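Local atomic coordinates of uncharacterized protein (Escherichia coli O157:H7, PDB entry 5KOL), a protein that belongs to the CinA (PncC) family but apparently lacks nicotinamide-nucleotide amidohydrolase activity, its actual role being unknown. Residues I4-I9 / Q141-V146; S49-A54 / K59-G64; M147-D152 / A158-F163. All coordinates share one frame; numbering follows the deposited sequence.

Contact 1. Residues I4-I9 / Q141-V146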
loop_
_atom_site.group_PDB
_atom_site.type_symbol
_atom_site.label_atom_id
_atom_site.label_comp_id
_atom_site.label_asym_id
_atom_site.label_seq_id
_atom_site.Cartn_x
_atom_site.Cartn_y
_atom_site.Cartn_z
ATOM N N ILE A 4 17.548 17.781 -22.454
ATOM C CA ILE A 4 17.938 17.412 -21.094
ATOM C C ILE A 4 17.646 18.513 -20.081
ATOM O O ILE A 4 18.135 18.446 -18.947
ATOM C CB ILE A 4 19.416 16.991 -21.023
ATOM C CG1 ILE A 4 20.338 18.196 -21.180
ATOM C CG2 ILE A 4 19.734 15.939 -22.090
ATOM C CD1 ILE A 4 21.782 17.880 -20.897
ATOM N N ASN A 5 16.844 19.519 -20.451
ATOM C CA ASN A 5 16.562 20.626 -19.535
ATOM C C ASN A 5 15.824 20.171 -18.280
ATOM O O ASN A 5 15.927 20.817 -17.230
ATOM C CB ASN A 5 15.745 21.700 -20.245
ATOM C CG ASN A 5 16.605 22.614 -21.092
ATOM O OD1 ASN A 5 17.524 23.271 -20.594
ATOM N ND2 ASN A 5 16.318 22.652 -22.383
ATOM N N ARG A 6 15.068 19.085 -18.362
ATOM C CA ARG A 6 14.312 18.646 -17.198
ATOM C C ARG A 6 15.029 17.565 -16.392
ATOM O O ARG A 6 14.574 17.231 -15.293
ATOM C CB ARG A 6 12.921 18.174 -17.634
ATOM C CG ARG A 6 12.935 17.131 -18.729
ATOM C CD ARG A 6 11.584 16.988 -19.439
ATOM N NE ARG A 6 10.680 16.099 -18.712
ATOM C CZ ARG A 6 10.415 14.842 -19.066
ATOM N NH1 ARG A 6 10.987 14.298 -20.138
ATOM N NH2 ARG A 6 9.580 14.103 -18.340
ATOM N N ASN A 7 16.146 17.033 -16.895
ATOM C CA ASN A 7 16.948 16.043 -16.170
ATOM C C ASN A 7 17.760 16.740 -15.073
ATOM O O ASN A 7 18.982 16.913 -15.152
ATOM C CB ASN A 7 17.871 15.268 -17.111
ATOM C CG ASN A 7 17.155 14.683 -18.319
ATOM O OD1 ASN A 7 15.930 14.680 -18.392
ATOM N ND2 ASN A 7 17.931 14.158 -19.270
ATOM N N LYS A 8 17.055 17.150 -14.022
ATOM C CA LYS A 8 17.686 17.611 -12.792
ATOM C C LYS A 8 17.252 16.694 -11.660
ATOM O O LYS A 8 16.065 16.379 -11.538
ATOM C CB LYS A 8 17.329 19.079 -12.455
ATOM C CG LYS A 8 17.726 20.097 -13.514
ATOM C CD LYS A 8 17.251 21.539 -13.204
ATOM C CE LYS A 8 18.312 22.556 -13.619
ATOM N NZ LYS A 8 18.002 23.976 -13.191
ATOM N N ILE A 9 18.214 16.248 -10.858
ATOM C CA ILE A 9 17.913 15.559 -9.607
ATOM C C ILE A 9 17.438 16.611 -8.608
ATOM O O ILE A 9 18.217 17.470 -8.186
ATOM C CB ILE A 9 19.135 14.802 -9.080
ATOM C CG1 ILE A 9 19.560 13.710 -10.072
ATOM C CG2 ILE A 9 18.840 14.191 -7.716
ATOM C CD1 ILE A 9 18.547 12.581 -10.178
ATOM N N GLN A 141 6.727 6.757 -21.657
ATOM C CA GLN A 141 8.170 6.810 -21.485
ATOM C C GLN A 141 8.521 6.502 -20.034
ATOM O O GLN A 141 7.749 6.804 -19.116
ATOM C CB GLN A 141 8.715 8.198 -21.891
ATOM C CG GLN A 141 10.209 8.411 -21.674
ATOM C CD GLN A 141 11.076 7.359 -22.351
ATOM O OE1 GLN A 141 10.724 6.827 -23.406
ATOM N NE2 GLN A 141 12.223 7.062 -21.747
ATOM N N ASN A 142 9.692 5.901 -19.831
ATOM C CA ASN A 142 10.137 5.483 -18.507
ATOM C C ASN A 142 11.420 6.212 -18.122
ATOM O O ASN A 142 12.310 6.405 -18.962
ATOM C CB ASN A 142 10.343 3.970 -18.479
ATOM C CG ASN A 142 9.057 3.220 -18.704
ATOM O OD1 ASN A 142 8.127 3.319 -17.896
ATOM N ND2 ASN A 142 8.990 2.456 -19.791
ATOM N N TYR A 143 11.499 6.629 -16.852
ATOM C CA TYR A 143 12.653 7.327 -16.295
ATOM C C TYR A 143 13.099 6.659 -15.001
ATOM O O TYR A 143 12.285 6.080 -14.278
ATOM C CB TYR A 143 12.323 8.805 -16.009
ATOM C CG TYR A 143 11.737 9.507 -17.212
ATOM C CD1 TYR A 143 10.380 9.414 -17.498
ATOM C CD2 TYR A 143 12.537 10.238 -18.069
ATOM C CE1 TYR A 143 9.837 10.039 -18.601
ATOM C CE2 TYR A 143 12.002 10.872 -19.176
ATOM C CZ TYR A 143 10.649 10.770 -19.436
ATOM O OH TYR A 143 10.101 11.392 -20.538
ATOM N N THR A 144 14.398 6.755 -14.699
ATOM C CA THR A 144 14.943 6.211 -13.458
ATOM C C THR A 144 15.908 7.223 -12.846
ATOM O O THR A 144 16.453 8.092 -13.534
ATOM C CB THR A 144 15.685 4.872 -13.668
ATOM O OG1 THR A 144 16.836 5.097 -14.491
ATOM C CG2 THR A 144 14.794 3.838 -14.391
ATOM N N ALA A 145 16.111 7.094 -11.536
ATOM C CA ALA A 145 17.118 7.848 -10.801
ATOM C C ALA A 145 17.514 7.040 -9.570
ATOM O O ALA A 145 16.697 6.320 -9.007
ATOM C CB ALA A 145 16.598 9.234 -10.387
ATOM N N VAL A 146 18.770 7.162 -9.156
ATOM C CA VAL A 146 19.218 6.566 -7.905
ATOM C C VAL A 146 19.614 7.677 -6.937
ATOM O O VAL A 146 20.077 8.750 -7.346
ATOM C CB VAL A 146 20.382 5.574 -8.125
ATOM C CG1 VAL A 146 21.549 6.252 -8.849
ATOM C CG2 VAL A 146 20.840 4.953 -6.796
#

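Contact 2. Residues S49-A54 / K59-G64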
loop_
_atom_site.group_PDB
_atom_site.type_symbol
_atom_site.label_atom_id
_atom_site.label_comp_id
_atom_site.label_asym_id
_atom_site.label_seq_id
_atom_site.Cartn_x
_atom_site.Cartn_y
_atom_site.Cartn_z
ATOM N N SER A 49 0.034 6.001 1.121
ATOM C CA SER A 49 -0.600 6.745 2.208
ATOM C C SER A 49 -0.484 8.247 1.994
ATOM O O SER A 49 -1.421 8.998 2.309
ATOM C CB SER A 49 0.024 6.350 3.545
ATOM O OG SER A 49 -0.586 7.065 4.602
ATOM N N ALA A 50 0.652 8.709 1.480
ATOM C CA ALA A 50 0.808 10.131 1.206
ATOM C C ALA A 50 -0.232 10.599 0.195
ATOM O O ALA A 50 -0.860 11.650 0.370
ATOM C CB ALA A 50 2.221 10.406 0.694
ATOM N N LEU A 51 -0.457 9.801 -0.848
ATOM C CA LEU A 51 -1.406 10.152 -1.899
ATOM C C LEU A 51 -2.854 9.994 -1.465
ATOM O O LEU A 51 -3.720 10.757 -1.918
ATOM C CB LEU A 51 -1.145 9.279 -3.124
ATOM C CG LEU A 51 0.228 9.580 -3.741
ATOM C CD1 LEU A 51 0.665 8.465 -4.658
ATOM C CD2 LEU A 51 0.199 10.902 -4.496
ATOM N N CYS A 52 -3.147 8.996 -0.621
ATOM C CA CYS A 52 -4.510 8.826 -0.141
ATOM C C CYS A 52 -4.907 9.916 0.838
ATOM O O CYS A 52 -6.104 10.130 1.049
ATOM C CB CYS A 52 -4.680 7.450 0.506
ATOM S SG CYS A 52 -4.703 6.105 -0.731
ATOM N N ALA A 53 -3.937 10.580 1.461
ATOM C CA ALA A 53 -4.217 11.704 2.343
ATOM C C ALA A 53 -4.320 13.019 1.583
ATOM O O ALA A 53 -4.691 14.036 2.174
ATOM C CB ALA A 53 -3.141 11.823 3.418
ATOM N N ALA A 54 -4.006 13.014 0.294
ATOM C CA ALA A 54 -4.150 14.221 -0.492
ATOM C C ALA A 54 -5.623 14.549 -0.718
ATOM O O ALA A 54 -6.523 13.718 -0.563
ATOM C CB ALA A 54 -3.428 14.088 -1.834
ATOM N N LYS A 59 -9.944 11.559 -7.807
ATOM C CA LYS A 59 -9.919 12.159 -9.128
ATOM C C LYS A 59 -8.630 11.872 -9.884
ATOM O O LYS A 59 -8.554 12.193 -11.073
ATOM C CB LYS A 59 -10.138 13.672 -9.019
ATOM C CG LYS A 59 -11.565 14.039 -8.628
ATOM C CD LYS A 59 -11.732 15.540 -8.458
ATOM C CE LYS A 59 -13.180 15.885 -8.132
ATOM N NZ LYS A 59 -13.364 17.300 -7.665
ATOM N N PHE A 60 -7.623 11.267 -9.250
ATOM C CA PHE A 60 -6.399 10.978 -9.994
ATOM C C PHE A 60 -5.675 9.716 -9.542
ATOM O O PHE A 60 -4.730 9.292 -10.217
ATOM C CB PHE A 60 -5.426 12.164 -9.920
ATOM C CG PHE A 60 -4.802 12.364 -8.560
ATOM C CD1 PHE A 60 -5.490 13.021 -7.560
ATOM C CD2 PHE A 60 -3.519 11.913 -8.294
ATOM C CE1 PHE A 60 -4.919 13.210 -6.319
ATOM C CE2 PHE A 60 -2.947 12.098 -7.050
ATOM C CZ PHE A 60 -3.648 12.748 -6.062
ATOM N N TYR A 61 -6.090 9.097 -8.431
ATOM C CA TYR A 61 -5.337 7.971 -7.875
ATOM C C TYR A 61 -6.270 6.926 -7.288
ATOM O O TYR A 61 -7.104 7.248 -6.439
ATOM C CB TYR A 61 -4.363 8.448 -6.790
ATOM C CG TYR A 61 -3.527 7.356 -6.125
ATOM C CD1 TYR A 61 -2.481 6.738 -6.807
ATOM C CD2 TYR A 61 -3.753 6.986 -4.795
ATOM C CE1 TYR A 61 -1.693 5.750 -6.187
ATOM C CE2 TYR A 61 -2.981 6.004 -4.167
ATOM C CZ TYR A 61 -1.949 5.397 -4.873
ATOM O OH TYR A 61 -1.174 4.448 -4.256
ATOM N N GLY A 62 -6.092 5.668 -7.695
ATOM C CA GLY A 62 -6.864 4.600 -7.092
ATOM C C GLY A 62 -6.060 3.395 -6.641
ATOM O O GLY A 62 -6.372 2.805 -5.604
ATOM N N ALA A 63 -5.017 3.032 -7.385
ATOM C CA ALA A 63 -4.355 1.738 -7.241
ATOM C C ALA A 63 -2.934 1.912 -6.738
ATOM O O ALA A 63 -2.093 2.519 -7.421
ATOM C CB ALA A 63 -4.355 0.983 -8.575
ATOM N N GLY A 64 -2.635 1.335 -5.586
ATOM C CA GLY A 64 -1.286 1.303 -5.057
ATOM C C GLY A 64 -0.873 -0.119 -4.753
ATOM O O GLY A 64 -1.655 -0.895 -4.203
#

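Contact 3. Residues M147-D152 / A158-F163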
loop_
_atom_site.group_PDB
_atom_site.type_symbol
_atom_site.label_atom_id
_atom_site.label_comp_id
_atom_site.label_asym_id
_atom_site.label_seq_id
_atom_site.Cartn_x
_atom_site.Cartn_y
_atom_site.Cartn_z
ATOM N N MET A 147 19.403 7.417 -5.641
ATOM C CA MET A 147 19.742 8.341 -4.564
ATOM C C MET A 147 20.425 7.594 -3.425
ATOM O O MET A 147 20.178 6.406 -3.207
ATOM C CB MET A 147 18.491 9.044 -4.029
ATOM C CG MET A 147 17.805 9.946 -5.044
ATOM S SD MET A 147 18.829 11.386 -5.403
ATOM C CE MET A 147 18.753 12.287 -3.852
ATOM N N HIS A 148 21.270 8.309 -2.680
ATOM C CA HIS A 148 21.940 7.768 -1.497
ATOM C C HIS A 148 21.594 8.662 -0.314
ATOM O O HIS A 148 22.187 9.731 -0.148
ATOM C CB HIS A 148 23.443 7.686 -1.715
ATOM C CG HIS A 148 23.821 6.836 -2.888
ATOM N ND1 HIS A 148 23.856 5.459 -2.827
ATOM C CD2 HIS A 148 24.157 7.165 -4.156
ATOM C CE1 HIS A 148 24.213 4.976 -4.005
ATOM N NE2 HIS A 148 24.401 5.989 -4.830
ATOM N N PHE A 149 20.629 8.235 0.498
ATOM C CA PHE A 149 20.126 9.062 1.585
ATOM C C PHE A 149 20.878 8.760 2.875
ATOM O O PHE A 149 21.158 7.597 3.181
ATOM C CB PHE A 149 18.627 8.835 1.797
ATOM C CG PHE A 149 17.767 9.238 0.616
ATOM C CD1 PHE A 149 17.665 10.577 0.231
ATOM C CD2 PHE A 149 17.043 8.281 -0.090
ATOM C CE1 PHE A 149 16.864 10.946 -0.846
ATOM C CE2 PHE A 149 16.246 8.640 -1.173
ATOM C CZ PHE A 149 16.144 9.980 -1.537
ATOM N N ALA A 150 21.203 9.817 3.627
ATOM C CA ALA A 150 21.824 9.661 4.935
ATOM C C ALA A 150 20.759 9.594 6.031
ATOM O O ALA A 150 19.632 10.068 5.871
ATOM C CB ALA A 150 22.801 10.809 5.221
ATOM N N GLY A 151 21.136 9.001 7.156
ATOM C CA GLY A 151 20.272 8.909 8.315
ATOM C C GLY A 151 19.789 7.487 8.537
ATOM O O GLY A 151 20.075 6.567 7.766
ATOM N N ASP A 152 19.028 7.328 9.618
ATOM C CA ASP A 152 18.508 6.015 9.958
ATOM C C ASP A 152 17.395 5.623 8.990
ATOM O O ASP A 152 17.055 6.348 8.050
ATOM C CB ASP A 152 18.048 5.975 11.421
ATOM C CG ASP A 152 16.932 6.968 11.741
ATOM O OD1 ASP A 152 16.139 7.333 10.857
ATOM O OD2 ASP A 152 16.830 7.362 12.919
ATOM N N ALA A 158 11.401 8.301 4.676
ATOM C CA ALA A 158 10.619 9.524 4.551
ATOM C C ALA A 158 11.151 10.388 3.423
ATOM O O ALA A 158 10.371 10.984 2.667
ATOM C CB ALA A 158 10.621 10.303 5.875
ATOM N N LEU A 159 12.476 10.456 3.284
ATOM C CA LEU A 159 13.052 11.186 2.162
ATOM C C LEU A 159 12.711 10.533 0.829
ATOM O O LEU A 159 12.466 11.231 -0.160
ATOM C CB LEU A 159 14.563 11.292 2.301
ATOM C CG LEU A 159 15.023 12.235 3.398
ATOM C CD1 LEU A 159 16.354 11.756 3.942
ATOM C CD2 LEU A 159 15.082 13.664 2.844
ATOM N N ALA A 160 12.706 9.195 0.779
ATOM C CA ALA A 160 12.371 8.513 -0.472
ATOM C C ALA A 160 10.966 8.869 -0.934
ATOM O O ALA A 160 10.737 9.090 -2.132
ATOM C CB ALA A 160 12.498 6.991 -0.304
ATOM N N VAL A 161 10.002 8.888 -0.009
ATOM C CA VAL A 161 8.631 9.228 -0.393
ATOM C C VAL A 161 8.576 10.662 -0.924
ATOM O O VAL A 161 8.017 10.920 -1.997
ATOM C CB VAL A 161 7.649 9.001 0.777
ATOM C CG1 VAL A 161 6.237 9.482 0.388
ATOM C CG2 VAL A 161 7.597 7.496 1.219
ATOM N N ARG A 162 9.174 11.619 -0.195
ATOM C CA ARG A 162 9.171 13.008 -0.670
ATOM C C ARG A 162 9.889 13.146 -2.007
ATOM O O ARG A 162 9.437 13.882 -2.893
ATOM C CB ARG A 162 9.825 13.942 0.359
ATOM C CG ARG A 162 8.952 14.226 1.576
ATOM C CD ARG A 162 9.747 14.935 2.698
ATOM N NE ARG A 162 10.210 16.269 2.344
ATOM C CZ ARG A 162 11.330 16.809 2.818
ATOM N NH1 ARG A 162 12.116 16.104 3.637
ATOM N NH2 ARG A 162 11.684 18.036 2.451
ATOM N N PHE A 163 11.025 12.467 -2.165
ATOM C CA PHE A 163 11.778 12.563 -3.414
ATOM C C PHE A 163 10.983 11.992 -4.591
ATOM O O PHE A 163 10.966 12.569 -5.683
ATOM C CB PHE A 163 13.113 11.828 -3.279
ATOM C CG PHE A 163 13.913 11.825 -4.539
ATOM C CD1 PHE A 163 14.693 12.916 -4.872
ATOM C CD2 PHE A 163 13.882 10.730 -5.403
ATOM C CE1 PHE A 163 15.425 12.947 -6.032
ATOM C CE2 PHE A 163 14.620 10.749 -6.575
ATOM C CZ PHE A 163 15.385 11.856 -6.898
#

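Contact 1. Residues I4-I9 / Q141-V146
The guanidinium group of R6 and the phenol of Y143 meet at about a right angle, their planes 85° apart, and a single hydrogen bond joins them. R6 NH1 donates to Y143 OH over 3.1 Å with an N-H...O angle of 168°, and the oxygen lies in the guanidinium plane, so the arginine presents its edge and not its face. R6 NH2 stays close as well, 3.5 Å from Y143 OH, but its hydrogen bond goes to the backbone O of L171, near the end of helix 153-171. The arginine thus spans two elements, using one terminal nitrogen for the tyrosine of the strand and the other for the helix. Its reach depends on the side-chain path: CG sits between the backbone N and the carbonyl carbon (chi1 53°), the chain runs on extended and then bends at chi3, bringing the planar end to the phenol oxygen. The Y143 side chain also touches L171, so the helix end borders both partners.

Further along, the contact becomes apolar and thin. I9 CD1 reaches A145 CB at 3.9 Å, a methyl-to-methyl touch, while I9 also packs on F163 of helix 153-171. Between R6 and I9 the backbone stays well away from the strand; even the nearest CA atoms, those of I9 and A145, are 7.8 Å apart. The contact buries 161 Å², and no backbone hydrogen bond crosses it; the two side-chain touches carry it. A type I beta turn from I4 to N7, closed by N7 N to I4 O at 3.2 Å, shapes the start of the segment. The arrangement is that of an irregular N-terminal arm that stands off from strand 141-148, one of the two outermost strands of the chain's mixed beta-sheet, and reaches it by side chains.

Contact 2. Residues S49-A54 / K59-G64
The Y61 ring meets neighbouring helix residues in two different ways: L51 lies over one face, while the sulfur of C52 comes to the edge. L51 CB stands 4.1 Å from the centroid of the Y61 ring, 21° off its normal, a CH-pi contact displaced toward the rim. On the same residue, L51 CD1 lies 3.9 Å from Y61 CE1, so the leucine spans the ring. C52 SG lies in the ring plane, 3.8 Å from Y61 CE2, in a sulfur-aromatic contact.

Y61 is held in place by its polar end too, for its OH is hydrogen-bonded to T38 OG1 on strand 36-40. With CG anti to the backbone N (chi1 179°), the ring extends from the strand toward the helix. F60 meets the contact by its edge, L51 CD2 lying 4.2 Å from F60 CE2 and A54 CB 4.4 Å from F60 CZ. Beyond the contact, C52 also packs on F68 of the second subunit, and G64 pairs with an antiparallel strand of that subunit, carrying the sheet across the interface. Helix 46-52 and strand 61-67 supply the helix and second strand of the beta-alpha-beta unit that begins with strand 36-40.

Contact 3. Residues M147-D152 / A158-F163
Strand 141-148 and helix 153-171 form a strand-to-helix connection in which the chain turns back so that the helix packs against the sheet, and M147 and F149 reach toward the helix. L159 CB and the backbone N of A160 lie over one face of the F149 ring, L159 CB 4.0 Å from the ring centroid and 20° off its normal. A160 CA comes within 3.9 Å of F149 CE2. At the far end of the ring F149 CZ reaches F163 CB at 4.0 Å, the two side chains crossing at about a right angle.

M147 CG lies over one face of the F163 ring, 3.7 Å from its centroid and 19° off the normal. The bend at chi2 (-69°) keeps M147 SD near the ring, 4.2 Å from the F163 centroid, in an oblique Met-aromatic contact; the further bend at chi3 brings CE back toward F163 CE1. The F163 ring also meets that of F134 on the neighbouring strand. At the turn, D152 serves as N-cap of the helix, its OD1 accepting from T155 N.

No hydrogen bond crosses between the two segments, so they are held by dispersion and by C-H and sulfur contacts with aromatic rings, which depend on close shape matching.

How the contacts relate
From the N terminus, the arm 4-9 opens the longest loop, which contact 1 closes only when the chain reaches strand 141-148. Contact 2 falls entirely within that loop, closing the short connection between helix 46-52 and strand 61-67. Contact 3 follows contact 1 in series, joining the end of the same strand to helix 153-171. Contacts 1 and 3 adjoin, I9 CG2 lying 3.6 Å from M147 SD; contacts 2 and 3 meet where A50 CB packs on V161 CG1 at 4.1 Å. Contacts 1 and 2 remain about 15 Å apart at their nearest atoms, reaching the two outermost strands of the chain's sheet, with helix 153-171 bridging between them.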